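Local coordinates for 3-oxoacyl-(acyl-carrier protein) synthase II (Thermus thermophilus, PDB 1J3N) that probably catalyses the decarboxylative condensation of an enzyme-bound acyl group with malonyl-acyl-carrier protein in fatty acid elongation, working as a homodimer, at residues S155-V158 and A162-A165; D166-A171 and G234-E239; L68-Q73 and T188-T193. One frame throughout, in Å; residues are numbered along the deposited sequence.

Contact 1. Residues S155-V158 and A162-A165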
loop_
_atom_site.group_PDB
_atom_site.type_symbol
_atom_site.label_atom_id
_atom_site.label_comp_id
_atom_site.label_asym_id
_atom_site.label_seq_id
_atom_site.Cartn_x
_atom_site.Cartn_y
_atom_site.Cartn_z
ATOM N N SER A 155 5.532 -2.154 6.406
ATOM C CA SER A 155 4.514 -2.155 5.361
ATOM C C SER A 155 4.431 -0.858 4.567
ATOM O O SER A 155 5.063 0.146 4.905
ATOM C CB SER A 155 3.141 -2.490 5.956
ATOM O OG SER A 155 2.245 -2.907 4.931
ATOM N N THR A 156 3.635 -0.900 3.501
ATOM C CA THR A 156 3.467 0.236 2.612
ATOM C C THR A 156 2.057 0.327 2.048
ATOM O O THR A 156 1.537 -0.644 1.511
ATOM C CB THR A 156 4.442 0.132 1.410
ATOM O OG1 THR A 156 5.799 0.137 1.877
ATOM C CG2 THR A 156 4.220 1.288 0.446
ATOM N N VAL A 157 1.440 1.499 2.167
ATOM C CA VAL A 157 0.106 1.717 1.621
ATOM C C VAL A 157 0.225 2.727 0.477
ATOM O O VAL A 157 1.045 3.653 0.525
ATOM C CB VAL A 157 -0.875 2.271 2.688
ATOM C CG1 VAL A 157 -1.079 1.247 3.799
ATOM C CG2 VAL A 157 -0.342 3.574 3.259
ATOM N N VAL A 158 -0.576 2.516 -0.559
ATOM C CA VAL A 158 -0.605 3.375 -1.728
ATOM C C VAL A 158 -2.071 3.672 -2.013
ATOM O O VAL A 158 -2.779 2.841 -2.580
ATOM C CB VAL A 158 0.026 2.671 -2.964
ATOM C CG1 VAL A 158 -0.075 3.572 -4.198
ATOM C CG2 VAL A 158 1.495 2.337 -2.673
ATOM N N ALA A 162 -4.781 9.964 -0.111
ATOM C CA ALA A 162 -5.052 9.526 1.258
ATOM C C ALA A 162 -3.900 8.720 1.861
ATOM O O ALA A 162 -3.946 8.333 3.036
ATOM C CB ALA A 162 -6.331 8.695 1.283
ATOM N N THR A 163 -2.864 8.488 1.057
ATOM C CA THR A 163 -1.691 7.720 1.474
ATOM C C THR A 163 -1.108 8.101 2.842
ATOM O O THR A 163 -1.018 7.277 3.750
ATOM C CB THR A 163 -0.557 7.847 0.422
ATOM O OG1 THR A 163 -1.054 7.472 -0.871
ATOM C CG2 THR A 163 0.614 6.950 0.781
ATOM N N GLY A 164 -0.701 9.357 2.979
ATOM C CA GLY A 164 -0.108 9.796 4.229
ATOM C C GLY A 164 -0.935 9.562 5.483
ATOM O O GLY A 164 -0.390 9.211 6.534
ATOM N N ALA A 165 -2.244 9.779 5.390
ATOM C CA ALA A 165 -3.123 9.595 6.537
ATOM C C ALA A 165 -3.424 8.110 6.783
ATOM O O ALA A 165 -3.511 7.659 7.925
ATOM C CB ALA A 165 -4.411 10.371 6.323
#

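Contact 2. Residues D166-A171 and G234-E239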
loop_
_atom_site.group_PDB
_atom_site.type_symbol
_atom_site.label_atom_id
_atom_site.label_comp_id
_atom_site.label_asym_id
_atom_site.label_seq_id
_atom_site.Cartn_x
_atom_site.Cartn_y
_atom_site.Cartn_z
ATOM N N ASP A 166 -3.594 7.369 5.695
ATOM C CA ASP A 166 -3.870 5.938 5.729
ATOM C C ASP A 166 -2.663 5.257 6.402
ATOM O O ASP A 166 -2.818 4.378 7.259
ATOM C CB ASP A 166 -4.032 5.434 4.284
ATOM C CG ASP A 166 -4.886 4.177 4.174
ATOM O OD1 ASP A 166 -5.078 3.463 5.182
ATOM O OD2 ASP A 166 -5.353 3.893 3.049
ATOM N N ALA A 167 -1.461 5.673 6.010
ATOM C CA ALA A 167 -0.237 5.101 6.572
ATOM C C ALA A 167 -0.115 5.397 8.070
ATOM O O ALA A 167 0.239 4.524 8.855
ATOM C CB ALA A 167 0.986 5.646 5.826
ATOM N N LEU A 168 -0.405 6.636 8.458
ATOM C CA LEU A 168 -0.332 7.036 9.859
ATOM C C LEU A 168 -1.385 6.307 10.688
ATOM O O LEU A 168 -1.099 5.810 11.777
ATOM C CB LEU A 168 -0.508 8.559 9.985
ATOM C CG LEU A 168 0.760 9.358 9.651
ATOM C CD1 LEU A 168 0.477 10.858 9.619
ATOM C CD2 LEU A 168 1.820 9.028 10.705
ATOM N N GLY A 169 -2.607 6.244 10.170
ATOM C CA GLY A 169 -3.669 5.555 10.883
ATOM C C GLY A 169 -3.382 4.069 10.984
ATOM O O GLY A 169 -3.733 3.424 11.968
ATOM N N SER A 170 -2.736 3.514 9.966
ATOM C CA SER A 170 -2.399 2.093 9.980
ATOM C C SER A 170 -1.286 1.806 10.994
ATOM O O SER A 170 -1.203 0.702 11.534
ATOM C CB SER A 170 -1.970 1.634 8.583
ATOM O OG SER A 170 -3.048 1.737 7.660
ATOM N N ALA A 171 -0.428 2.797 11.235
ATOM C CA ALA A 171 0.661 2.653 12.204
ATOM C C ALA A 171 0.016 2.776 13.572
ATOM O O ALA A 171 0.421 2.118 14.524
ATOM C CB ALA A 171 1.712 3.756 12.015
ATOM N N GLY A 234 6.828 13.391 4.691
ATOM C CA GLY A 234 6.492 13.643 6.071
ATOM C C GLY A 234 6.584 12.317 6.786
ATOM O O GLY A 234 5.893 11.365 6.411
ATOM N N VAL A 235 7.456 12.246 7.787
ATOM C CA VAL A 235 7.624 11.036 8.579
ATOM C C VAL A 235 7.479 11.424 10.043
ATOM O O VAL A 235 8.185 12.310 10.545
ATOM C CB VAL A 235 9.009 10.378 8.344
ATOM C CG1 VAL A 235 9.177 9.176 9.265
ATOM C CG2 VAL A 235 9.126 9.927 6.898
ATOM N N LEU A 236 6.534 10.788 10.722
ATOM C CA LEU A 236 6.310 11.092 12.121
ATOM C C LEU A 236 6.678 9.891 12.968
ATOM O O LEU A 236 6.590 8.754 12.517
ATOM C CB LEU A 236 4.839 11.463 12.368
ATOM C CG LEU A 236 4.275 12.706 11.651
ATOM C CD1 LEU A 236 4.072 12.429 10.154
ATOM C CD2 LEU A 236 2.947 13.080 12.283
ATOM N N VAL A 237 7.122 10.153 14.189
ATOM C CA VAL A 237 7.459 9.083 15.116
ATOM C C VAL A 237 6.202 8.830 15.955
ATOM O O VAL A 237 5.794 9.694 16.718
ATOM C CB VAL A 237 8.617 9.491 16.067
ATOM C CG1 VAL A 237 8.851 8.398 17.104
ATOM C CG2 VAL A 237 9.895 9.734 15.271
ATOM N N LEU A 238 5.570 7.670 15.788
ATOM C CA LEU A 238 4.388 7.347 16.585
ATOM C C LEU A 238 4.928 6.449 17.686
ATOM O O LEU A 238 5.806 5.624 17.443
ATOM C CB LEU A 238 3.331 6.617 15.759
ATOM C CG LEU A 238 2.720 7.381 14.583
ATOM C CD1 LEU A 238 1.436 6.667 14.165
ATOM C CD2 LEU A 238 2.417 8.826 14.970
ATOM N N GLU A 239 4.405 6.607 18.894
ATOM C CA GLU A 239 4.928 5.867 20.031
ATOM C C GLU A 239 3.856 5.581 21.070
ATOM O O GLU A 239 2.971 6.408 21.318
ATOM C CB GLU A 239 6.032 6.721 20.663
ATOM C CG GLU A 239 7.168 6.001 21.355
ATOM C CD GLU A 239 8.194 6.990 21.918
ATOM O OE1 GLU A 239 8.418 8.048 21.290
ATOM O OE2 GLU A 239 8.780 6.713 22.981
#

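Contact 3. Residues L68-Q73 and T188-T193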
loop_
_atom_site.group_PDB
_atom_site.type_symbol
_atom_site.label_atom_id
_atom_site.label_comp_id
_atom_site.label_asym_id
_atom_site.label_seq_id
_atom_site.Cartn_x
_atom_site.Cartn_y
_atom_site.Cartn_z
ATOM N N LEU A 68 19.301 5.234 -5.296
ATOM C CA LEU A 68 18.101 5.614 -4.562
ATOM C C LEU A 68 17.289 6.613 -5.355
ATOM O O LEU A 68 17.798 7.664 -5.743
ATOM C CB LEU A 68 18.460 6.252 -3.219
ATOM C CG LEU A 68 19.050 5.373 -2.123
ATOM C CD1 LEU A 68 19.230 6.197 -0.859
ATOM C CD2 LEU A 68 18.122 4.214 -1.859
ATOM N N ASP A 69 16.029 6.284 -5.603
ATOM C CA ASP A 69 15.157 7.180 -6.339
ATOM C C ASP A 69 14.844 8.353 -5.423
ATOM O O ASP A 69 14.883 8.222 -4.200
ATOM C CB ASP A 69 13.864 6.461 -6.737
ATOM C CG ASP A 69 12.939 7.332 -7.561
ATOM O OD1 ASP A 69 12.279 8.228 -6.977
ATOM O OD2 ASP A 69 12.878 7.128 -8.795
ATOM N N ARG A 70 14.539 9.503 -6.014
ATOM C CA ARG A 70 14.218 10.688 -5.234
ATOM C C ARG A 70 13.146 10.441 -4.155
ATOM O O ARG A 70 13.235 10.998 -3.061
ATOM C CB ARG A 70 13.768 11.817 -6.175
ATOM C CG ARG A 70 13.711 13.193 -5.537
ATOM C CD ARG A 70 13.253 14.250 -6.542
ATOM N NE ARG A 70 14.292 14.626 -7.501
ATOM C CZ ARG A 70 15.251 15.518 -7.263
ATOM N NH1 ARG A 70 15.316 16.138 -6.091
ATOM N NH2 ARG A 70 16.142 15.798 -8.202
ATOM N N PHE A 71 12.139 9.612 -4.426
ATOM C CA PHE A 71 11.110 9.417 -3.396
ATOM C C PHE A 71 11.642 8.687 -2.175
ATOM O O PHE A 71 11.189 8.925 -1.050
ATOM C CB PHE A 71 9.857 8.722 -3.957
ATOM C CG PHE A 71 9.914 7.212 -3.970
ATOM C CD1 PHE A 71 10.617 6.529 -4.958
ATOM C CD2 PHE A 71 9.212 6.474 -3.018
ATOM C CE1 PHE A 71 10.618 5.137 -5.002
ATOM C CE2 PHE A 71 9.205 5.080 -3.049
ATOM C CZ PHE A 71 9.909 4.408 -4.048
ATOM N N VAL A 72 12.608 7.805 -2.391
ATOM C CA VAL A 72 13.210 7.083 -1.281
ATOM C C VAL A 72 14.195 8.041 -0.596
ATOM O O VAL A 72 14.354 8.014 0.623
ATOM C CB VAL A 72 13.936 5.803 -1.770
ATOM C CG1 VAL A 72 14.835 5.253 -0.670
ATOM C CG2 VAL A 72 12.895 4.735 -2.166
ATOM N N GLN A 73 14.840 8.906 -1.380
ATOM C CA GLN A 73 15.769 9.869 -0.806
ATOM C C GLN A 73 15.033 10.800 0.165
ATOM O O GLN A 73 15.528 11.106 1.242
ATOM C CB GLN A 73 16.445 10.683 -1.912
ATOM C CG GLN A 73 17.583 9.943 -2.600
ATOM C CD GLN A 73 18.301 10.806 -3.614
ATOM O OE1 GLN A 73 18.571 11.983 -3.364
ATOM N NE2 GLN A 73 18.630 10.223 -4.764
ATOM N N THR A 188 5.807 9.869 1.191
ATOM C CA THR A 188 6.798 10.539 0.372
ATOM C C THR A 188 6.330 10.555 -1.074
ATOM O O THR A 188 5.635 9.641 -1.520
ATOM C CB THR A 188 8.167 9.827 0.447
ATOM O OG1 THR A 188 9.106 10.514 -0.395
ATOM C CG2 THR A 188 8.045 8.389 -0.018
ATOM N N GLU A 189 6.689 11.606 -1.799
ATOM C CA GLU A 189 6.333 11.713 -3.207
ATOM C C GLU A 189 7.387 12.532 -3.925
ATOM O O GLU A 189 7.825 13.556 -3.412
ATOM C CB GLU A 189 4.976 12.386 -3.382
ATOM C CG GLU A 189 4.311 12.009 -4.684
ATOM C CD GLU A 189 3.791 10.584 -4.657
ATOM O OE1 GLU A 189 2.759 10.355 -3.989
ATOM O OE2 GLU A 189 4.417 9.696 -5.285
ATOM N N ALA A 190 7.788 12.068 -5.106
ATOM C CA ALA A 190 8.788 12.752 -5.925
ATOM C C ALA A 190 8.341 12.636 -7.380
ATOM O O ALA A 190 8.999 11.985 -8.191
ATOM C CB ALA A 190 10.154 12.100 -5.738
ATOM N N ALA A 191 7.215 13.267 -7.701
ATOM C CA ALA A 191 6.662 13.193 -9.044
ATOM C C ALA A 191 6.734 14.470 -9.888
ATOM O O ALA A 191 5.961 14.637 -10.843
ATOM C CB ALA A 191 5.225 12.700 -8.970
ATOM N N ILE A 192 7.640 15.375 -9.548
ATOM C CA ILE A 192 7.786 16.582 -10.345
ATOM C C ILE A 192 8.667 16.170 -11.518
ATOM O O ILE A 192 9.890 16.354 -11.504
ATOM C CB ILE A 192 8.443 17.729 -9.542
ATOM C CG1 ILE A 192 7.512 18.141 -8.391
ATOM C CG2 ILE A 192 8.712 18.926 -10.456
ATOM C CD1 ILE A 192 7.987 19.356 -7.584
ATOM N N THR A 193 8.028 15.557 -12.511
ATOM C CA THR A 193 8.711 15.089 -13.707
ATOM C C THR A 193 7.871 15.427 -14.940
ATOM O O THR A 193 6.673 15.722 -14.837
ATOM C CB THR A 193 8.979 13.555 -13.642
ATOM O OG1 THR A 193 7.751 12.833 -13.800
ATOM C CG2 THR A 193 9.599 13.186 -12.313
#

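Contact 1. Residues S155-V158 and A162-A165
Thr163, at the start of helix 163-176, leans its methyl group against the backbone of Val157, and this small meeting carries most of the contact. The methyl CG2 of Thr163 comes up to the carbonyl oxygen, with Val157 O and Thr163 CG2 3.3 Å apart. The valine reaches back in turn: Val157 CG2 lies 3.8 Å from Thr163 O, while the two CG2 methyls face each other more loosely, Val157 CG2 to Thr163 CG2 being 4.3 Å. Each side chain therefore rests chiefly on the carbonyl group of its partner. The first torsion of Thr163 divides the labour between its branches. OG1 stands beside the backbone N, anti to the carbonyl carbon (chi1 -54°), which leaves CG2 anti to the N; the methyl is given to Val157 and the hydroxyl is turned back into the short connection between the segments. There Thr163 OG1 donates to Ala160 O and accepts from Thr159 N, so this buried hydroxyl is bonded on both counts. Val158 adds a lesser share through its backbone, Val158 C lying 4.1 Å from Thr163 OG1, and its side chain points away from the helix to meet Val158 of the second subunit. The pattern is that of an extended segment, a short loop and a buried helix. In condensing enzymes of the thiolase fold the catalytic cysteine sits at such a helix start, and the sequence here is consistent with that. Around the contact, the extended segment makes backbone hydrogen bonds from Thr156 and Val158 to the second subunit and from Ser155 to Thr100 of strand 98-103, whereas Ala162 and Ala165 set the helix against strand 399-406.

Contact 2. Residues D166-A171 and G234-E239
The flat peptide group that follows Leu168 is met at its oxygen by a methyl of Leu238, with Leu168 O and Leu238 CD1 3.6 Å apart. Two residues earlier in the helix, the carbonyl of Asp166 is used on both faces: Ser170 N reaches the oxygen from one side of its plane and Ser170 OG from the other, the hydroxyl standing 2.7 Å from Asp166 O and 35° out of the carbonyl plane. Both groups belong to a helix laid on a sheet, here a buried helix of the layered alpha-beta-alpha-beta-alpha thiolase fold. Segments 166-171 and 234-239 run nearly parallel, 19° apart, and their axes come within 10.0 Å, the usual spacing for a helix packed on strands. The alternation of the strand decides which residues take part. Leu236 and Leu238 point toward the helix, while Val235 and Val237 turn to the opposite face of the sheet and pack on helix 70-86. On the helix, Leu168 and Ala171, three residues apart, present one stripe to the strand, and both also touch Ala185 of the adjoining strand 182-189. Ala171 is small enough to let Leu238 in close, Ala171 CB and Leu238 CD1 being 3.6 Å apart. The same methyl thus touches a side chain and a backbone oxygen, and it lies 4.2 Å from Leu168 CD2 as well. Leu168 has its CG beside the backbone N and anti to the carbonyl carbon (chi1 -79°), which helps to bring the end of the chain to Leu236. Leu168 and Leu236 cross at about a right angle, and their meeting is of methyl against forked end: Leu236 CD1 sits 4.0 Å from Leu168 CD1 and 4.1 Å from Leu168 CD2.

Contact 3. Residues L68-Q73 and T188-T193
The capped first turn of helix 70-86 is where Phe71 and Arg70 meet Thr188 and Ala190 of segment 188-193. The one hydrogen bond across the contact is donated by Thr188 OG1 to Phe71 O at 2.7 Å, in the carbonyl plane and on a lone pair, with a C=O...donor angle of 128°. The threonine methyl serves the ring instead: Thr188 CG2 lies 3.7 Å from Phe71 CD2, at the edge and near the ring plane, while Val72 CG2 sits over one face, offset toward the rim. A valine in place of Thr188 would probably leave Phe71 O without this donor and the helix start less firmly tied to the strand. Ala190 presses its methyl against the backbone, Ala190 CB being 3.4 Å from Phe71 N, and also lies 3.7 Å from Arg70 CB. That same N-H is spent on the cap, Phe71 N to Asp69 OD1 at 2.9 Å and nearly straight (171°), through the anti lone pair of the carboxylate. Arg70 CG is anti to the backbone N (chi1 -167°), which lays its aliphatic stem along the alanine; its guanidinium group goes on to Glu110 and Tyr74. The motif is an Asp N-cap, its carboxylate accepting from the N two residues on. Helix 70-86, which it opens, packs on the sheet of the thiolase fold.

From the N terminus, segment 68-73 starts helix 70-86 and waits for its partner until the chain reaches 188-193, where contact 3 closes a loop of more than a hundred residues. Within that loop the chain makes the short connection of contact 1 and runs straight on along helix 163-176 into the first half of contact 2. Contact 2 closes only at strand 232-240, so it crosses contact 3, whereas contacts 1 and 2 stand in series. These two also touch, Val157 CG2 lying 3.6 Å from Ala167 CB. Contacts 2 and 3 reach neighbouring strands of one sheet, tying a buried helix and helix 70-86 to it.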